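Local coordinates for protein viral interleukin-10 homolog (Human herpesvirus 5, PDB 1LQS) that mimics human interleukin-10, binding the human IL-10 receptor and setting off the immunosuppressive signalling that the virus exploits, at residues C[64-67]-C[68-72]; C[83-86]-C[87-90]; C[107-110]-C[111-114]. All coordinates share one frame; numbering follows the deposited sequence.

Interaction 1 (C[64-67]-C[68-72]); sequences SVMD and WLLRR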
# COMPACT_ATOMS: atom_id res chain seq x y z
N SER C 64 5.84 -8.12 5.76
CA SER C 64 5.82 -9.56 5.92
C SER C 64 7.21 -10.14 5.70
O SER C 64 7.64 -11.04 6.42
CB SER C 64 4.82 -10.15 4.91
OG SER C 64 4.60 -11.53 5.13
N VAL C 65 7.91 -9.64 4.69
CA VAL C 65 9.24 -10.15 4.40
C VAL C 65 10.24 -9.69 5.45
O VAL C 65 11.17 -10.41 5.78
CB VAL C 65 9.73 -9.69 3.00
CG1 VAL C 65 11.16 -10.13 2.78
CG2 VAL C 65 8.83 -10.27 1.91
N MET C 66 10.04 -8.49 5.99
CA MET C 66 10.94 -7.95 6.99
C MET C 66 10.93 -8.83 8.23
O MET C 66 11.99 -9.07 8.81
CB MET C 66 10.54 -6.52 7.37
CG MET C 66 11.57 -5.75 8.21
SD MET C 66 13.06 -5.22 7.29
CE MET C 66 14.10 -6.61 7.59
N ASP C 67 9.75 -9.30 8.62
CA ASP C 67 9.63 -10.16 9.80
C ASP C 67 10.25 -11.50 9.52
O ASP C 67 11.04 -12.01 10.32
CB ASP C 67 8.17 -10.38 10.21
CG ASP C 67 8.05 -10.93 11.64
OD1 ASP C 67 8.25 -10.13 12.58
OD2 ASP C 67 7.77 -12.14 11.82
N TRP C 68 9.89 -12.07 8.38
CA TRP C 68 10.43 -13.36 7.99
C TRP C 68 11.94 -13.32 8.10
O TRP C 68 12.53 -14.16 8.80
CB TRP C 68 10.05 -13.73 6.55
CG TRP C 68 10.48 -15.13 6.21
CD1 TRP C 68 9.91 -16.29 6.67
CD2 TRP C 68 11.61 -15.52 5.42
NE1 TRP C 68 10.63 -17.38 6.22
CE2 TRP C 68 11.67 -16.93 5.45
CE3 TRP C 68 12.58 -14.82 4.70
CZ2 TRP C 68 12.67 -17.66 4.79
CZ3 TRP C 68 13.58 -15.55 4.03
CH2 TRP C 68 13.62 -16.95 4.09
N LEU C 69 12.55 -12.36 7.42
CA LEU C 69 14.00 -12.21 7.42
C LEU C 69 14.60 -12.14 8.81
O LEU C 69 15.48 -12.94 9.15
CB LEU C 69 14.42 -10.98 6.63
CG LEU C 69 14.40 -11.14 5.10
CD1 LEU C 69 15.03 -9.90 4.46
CD2 LEU C 69 15.15 -12.41 4.69
N LEU C 70 14.13 -11.18 9.60
CA LEU C 70 14.63 -11.01 10.96
C LEU C 70 14.54 -12.29 11.80
O LEU C 70 15.43 -12.60 12.60
CB LEU C 70 13.89 -9.86 11.63
CG LEU C 70 14.13 -8.48 11.00
CD1 LEU C 70 13.14 -7.47 11.56
CD2 LEU C 70 15.55 -8.03 11.27
N ARG C 71 13.45 -13.04 11.62
CA ARG C 71 13.28 -14.29 12.37
C ARG C 71 14.27 -15.33 11.87
O ARG C 71 14.86 -16.09 12.65
CB ARG C 71 11.86 -14.83 12.21
CG ARG C 71 10.83 -14.24 13.14
CD ARG C 71 9.40 -14.54 12.67
NE ARG C 71 8.43 -14.08 13.65
CZ ARG C 71 8.20 -14.69 14.82
NH1 ARG C 71 8.87 -15.78 15.12
NH2 ARG C 71 7.34 -14.19 15.68
N ARG C 72 14.43 -15.36 10.55
CA ARG C 72 15.32 -16.30 9.89
C ARG C 72 16.76 -16.12 10.41
O ARG C 72 17.48 -17.09 10.64
CB ARG C 72 15.23 -16.07 8.37
CG ARG C 72 16.21 -16.81 7.51
CD ARG C 72 16.21 -18.28 7.80
NE ARG C 72 16.61 -19.05 6.62
CZ ARG C 72 15.77 -19.79 5.91
NH1 ARG C 72 14.49 -19.87 6.24
NH2 ARG C 72 16.22 -20.47 4.86

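Interaction 2 (C[83-86]-C[87-90]); sequences HVYP and GLKT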
# COMPACT_ATOMS: atom_id res chain seq x y z
N HIS C 83 28.85 -22.29 14.01
CA HIS C 83 29.54 -23.50 13.57
C HIS C 83 30.46 -23.26 12.37
O HIS C 83 31.55 -23.81 12.30
CB HIS C 83 28.51 -24.59 13.25
CG HIS C 83 27.72 -25.02 14.45
ND1 HIS C 83 27.18 -24.13 15.35
CD2 HIS C 83 27.42 -26.26 14.93
CE1 HIS C 83 26.58 -24.79 16.33
NE2 HIS C 83 26.72 -26.08 16.10
N VAL C 84 30.03 -22.42 11.43
CA VAL C 84 30.84 -22.12 10.25
C VAL C 84 31.98 -21.15 10.56
O VAL C 84 33.01 -21.17 9.90
CB VAL C 84 29.96 -21.56 9.11
CG1 VAL C 84 29.11 -20.43 9.63
CG2 VAL C 84 30.84 -21.05 7.97
N TYR C 85 31.81 -20.30 11.58
CA TYR C 85 32.85 -19.35 11.95
C TYR C 85 33.12 -19.38 13.45
O TYR C 85 32.83 -18.42 14.17
CB TYR C 85 32.43 -17.94 11.54
CG TYR C 85 32.19 -17.77 10.07
CD1 TYR C 85 30.90 -17.68 9.55
CD2 TYR C 85 33.26 -17.64 9.19
CE1 TYR C 85 30.68 -17.45 8.20
CE2 TYR C 85 33.05 -17.41 7.84
CZ TYR C 85 31.77 -17.31 7.35
OH TYR C 85 31.60 -17.04 6.01
N PRO C 86 33.73 -20.47 13.94
CA PRO C 86 34.01 -20.57 15.38
C PRO C 86 34.81 -19.41 15.97
O PRO C 86 34.70 -19.13 17.16
CB PRO C 86 34.74 -21.91 15.49
CG PRO C 86 35.46 -21.99 14.20
CD PRO C 86 34.44 -21.52 13.19
N GLY C 87 35.61 -18.74 15.15
CA GLY C 87 36.40 -17.63 15.65
C GLY C 87 35.59 -16.37 15.98
O GLY C 87 35.86 -15.70 16.97
N LEU C 88 34.60 -16.08 15.14
CA LEU C 88 33.77 -14.89 15.32
C LEU C 88 32.57 -15.11 16.23
O LEU C 88 31.69 -14.26 16.27
CB LEU C 88 33.25 -14.43 13.97
CG LEU C 88 34.14 -14.70 12.76
CD1 LEU C 88 33.31 -14.55 11.50
CD2 LEU C 88 35.34 -13.77 12.77
N LYS C 89 32.53 -16.22 16.95
CA LYS C 89 31.38 -16.47 17.81
C LYS C 89 30.97 -15.27 18.65
O LYS C 89 29.78 -14.97 18.77
CB LYS C 89 31.61 -17.67 18.72
CG LYS C 89 31.00 -18.96 18.17
CD LYS C 89 31.03 -20.11 19.20
CE LYS C 89 30.07 -19.85 20.37
NZ LYS C 89 30.46 -18.68 21.20
N THR C 90 31.95 -14.59 19.23
CA THR C 90 31.68 -13.43 20.06
C THR C 90 31.00 -12.32 19.26
O THR C 90 29.94 -11.83 19.64
CB THR C 90 32.97 -12.92 20.67
OG1 THR C 90 33.57 -14.00 21.40
CG2 THR C 90 32.72 -11.73 21.60

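Interaction 3 (C[107-110]-C[111-114]); sequences RQCP and LLGC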
# COMPACT_ATOMS: atom_id res chain seq x y z
N ARG C 107 8.19 -5.18 17.24
CA ARG C 107 6.89 -5.82 17.39
C ARG C 107 6.09 -5.21 18.52
O ARG C 107 5.17 -5.82 19.06
CB ARG C 107 7.04 -7.33 17.60
CG ARG C 107 7.64 -8.04 16.40
CD ARG C 107 7.46 -9.54 16.44
NE ARG C 107 6.19 -9.99 15.86
CZ ARG C 107 5.04 -10.11 16.53
NH1 ARG C 107 4.99 -9.82 17.83
NH2 ARG C 107 3.95 -10.55 15.91
N GLN C 108 6.45 -3.98 18.87
CA GLN C 108 5.79 -3.25 19.94
C GLN C 108 5.14 -2.02 19.30
O GLN C 108 4.44 -1.24 19.97
CB GLN C 108 6.86 -2.86 20.97
CG GLN C 108 6.38 -2.66 22.38
CD GLN C 108 7.49 -2.88 23.39
OE1 GLN C 108 7.51 -2.29 24.48
NE2 GLN C 108 8.44 -3.76 23.04
N CYS C 109 5.37 -1.86 17.99
CA CYS C 109 4.82 -0.76 17.19
C CYS C 109 4.03 -1.32 15.99
O CYS C 109 4.60 -1.89 15.06
CB CYS C 109 5.94 0.16 16.67
SG CYS C 109 5.32 1.47 15.56
N PRO C 110 2.69 -1.15 16.00
CA PRO C 110 1.78 -1.62 14.95
C PRO C 110 2.21 -1.15 13.57
O PRO C 110 2.30 -1.94 12.62
CB PRO C 110 0.45 -1.00 15.34
CG PRO C 110 0.53 -0.94 16.81
CD PRO C 110 1.94 -0.45 17.06
N LEU C 111 2.47 0.15 13.47
CA LEU C 111 2.86 0.78 12.23
C LEU C 111 4.13 0.16 11.61
O LEU C 111 4.35 0.24 10.40
CB LEU C 111 3.05 2.27 12.49
CG LEU C 111 2.57 3.22 11.40
CD1 LEU C 111 1.19 2.79 10.92
CD2 LEU C 111 2.55 4.65 11.95
N LEU C 112 4.96 -0.47 12.45
CA LEU C 112 6.19 -1.09 11.95
C LEU C 112 5.97 -2.48 11.37
O LEU C 112 6.80 -2.98 10.61
CB LEU C 112 7.24 -1.15 13.05
CG LEU C 112 7.82 0.20 13.44
CD1 LEU C 112 8.91 -0.01 14.45
CD2 LEU C 112 8.34 0.90 12.20
N GLY C 113 4.86 -3.11 11.75
CA GLY C 113 4.54 -4.44 11.25
C GLY C 113 3.55 -4.31 10.10
O GLY C 113 3.48 -3.26 9.46
N CYS C 114 2.80 -5.37 9.82
CA CYS C 114 1.84 -5.28 8.74
C CYS C 114 0.56 -4.66 9.25
O CYS C 114 0.21 -4.80 10.42
CB CYS C 114 1.54 -6.65 8.15
SG CYS C 114 2.93 -7.44 7.28

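Interaction 1 (C[64-67]-C[68-72])
Asp67 and Arg71 form a salt bridge one turn apart on helix 62-84. Asp67 OD2 accepts from Arg71 NE at 2.7 Å. The bond is bent, with an N-H...O angle of 132°. NE reaches the syn side of OD2, somewhat out of the carboxylate plane. OD2 sits at the edge of the Arg71 guanidinium, close to its plane. Only NE and OD2 pair within this stretch, and the two planes are turned 55° apart. Asp67 CG lies anti to the backbone N (chi1 -164°), which swings the carboxylate toward the next turn. The Arg71 chain runs extended from CG to NE to meet it. The other oxygen, OD1, is hydrogen-bonded to Tyr103 OH of helix 89-106, so the carboxylate also ties two helices together. Ser64 OG is hydrogen-bonded to Asp116 OD2 of the second subunit.

Four backbone bonds of the i to i+4 kind carry the alpha-helix through this stretch, such as Leu69 N to Val65 O at 2.9 Å. The helix belongs to the helical cytokine fold of the IL-10 family.

The apolar residues Val65, Met66, Leu69 and Leu70 carry the packing. Met66 bends at chi2 and chi3, which brings CE to 3.9 Å from Leu70 CG. Leu70 in turn packs on Leu99, Tyr103 and Met106. Val65 and Leu69 point the same way, with Val65 CG1 4.1 Å from Leu69 CG. Val65 packs on Val119 and Leu69 on Leu123, both of the second subunit.

Interaction 2 (C[83-86]-C[87-90])
The tight connection between helix 62-84 and helix 89-106 is made here, where Tyr85 and Leu88 meet across a short turn. Tyr85 is the first residue to leave helical backbone angles after helix 62-84. Leu88 holds the N-cap position before helix 89-106. The side-chain contact between them is apolar: Leu88 CD1 lies 3.5 Å from Tyr85 CB. The same methyl comes within 3.7 Å of Tyr85 CG, at the root of the ring. It approaches the ring obliquely. The two side chains lie side by side and point the same way.

In Tyr85, CG stands anti to the carbonyl carbon (chi1 -60°). This leaves CB and CG beside the leucine while the far end of the ring leads away from the turn. Val84 CG2 lies over one face of this ring, offset toward the rim.

A weak backbone bond spans the turn. Leu88 N gives to Tyr85 O at 3.1 Å, with an N-H...O angle of only 130°. Pro86 and Gly87 fill the two positions between, and both are exposed. Beyond the turn, Lys89 CB lies 3.8 Å from Pro86 O.

The inner side is covered by helix 25-42. Leu42 packs on both Tyr85 and Leu88, while Val38 and Thr41 touch Leu88. Arg136 of the second subunit also packs on Val84 and Tyr85. The arrangement is a short turn linking two helices of a helical cytokine, with a weak i to i+3 backbone bond across Pro86 and Gly87.

Interaction 3 (C[107-110]-C[111-114])
Cys109 packs against Leu112 in a short 3-10 turn, within the loop that joins helix 89-106 to helix 116-126. This loop carries one cysteine of each intrachain disulfide of this IL-10 family cytokine. Cys109 is bonded to Cys19 and Cys114 to Cys63.

The tight part is the Cys109 side. Its CB points toward the residues that follow, and SG stands anti to the backbone N (chi1 175°). This sets the sulfur alongside the leucine: Cys109 SG is 3.5 Å from Leu112 CG. Cys109 CB adds a contact to Leu112 CD1 at 3.7 Å. Both Cys109 and Leu112 are buried. Leu112 also packs on Tyr24 of its own chain and on Arg156 of the second subunit.

Two backbone bonds of the i to i+3 kind hold the turn. Leu112 N gives to Cys109 O at 3.0 Å, and Gly113 N gives to Pro110 O at 2.9 Å. In both, the donor stands well above the carbonyl plane. Each bond is moderately bent, with an N-H...O angle of 142° for the first. Leu112 O accepts a hydrogen bond from Tyr152 OH of the second subunit.

The solvent side is looser. Pro110 and Leu111 are exposed, and the CB of Pro110 points away from the residues that follow. Cys114 CB points away from the turn, and the Cys114 side chain touches Trp61 of its own chain and Trp61 of the second subunit. Leu111 reaches back only through its root, where Leu111 CB lies 3.9 Å from Cys109 SG.

In the fold
From the N terminus the three contacts follow in series, and none nests in or crosses another. Interaction 1 lies within helix 62-84. Interaction 2 closes the turn at the far end of that helix and leads into helix 89-106. Interaction 3 shapes the loop after helix 89-106, before helix 116-126. This loop comes back beside the start of helix 62-84, where the Cys63–Cys114 disulfide joins them. Interactions 1 and 3 touch, with Ser64 N 3.4 Å from Cys114 SG, and their centres are about 13 Å apart. Interaction 2 stands apart at the other end, its centre about 23 Å from that of interaction 1. All three touch the second subunit.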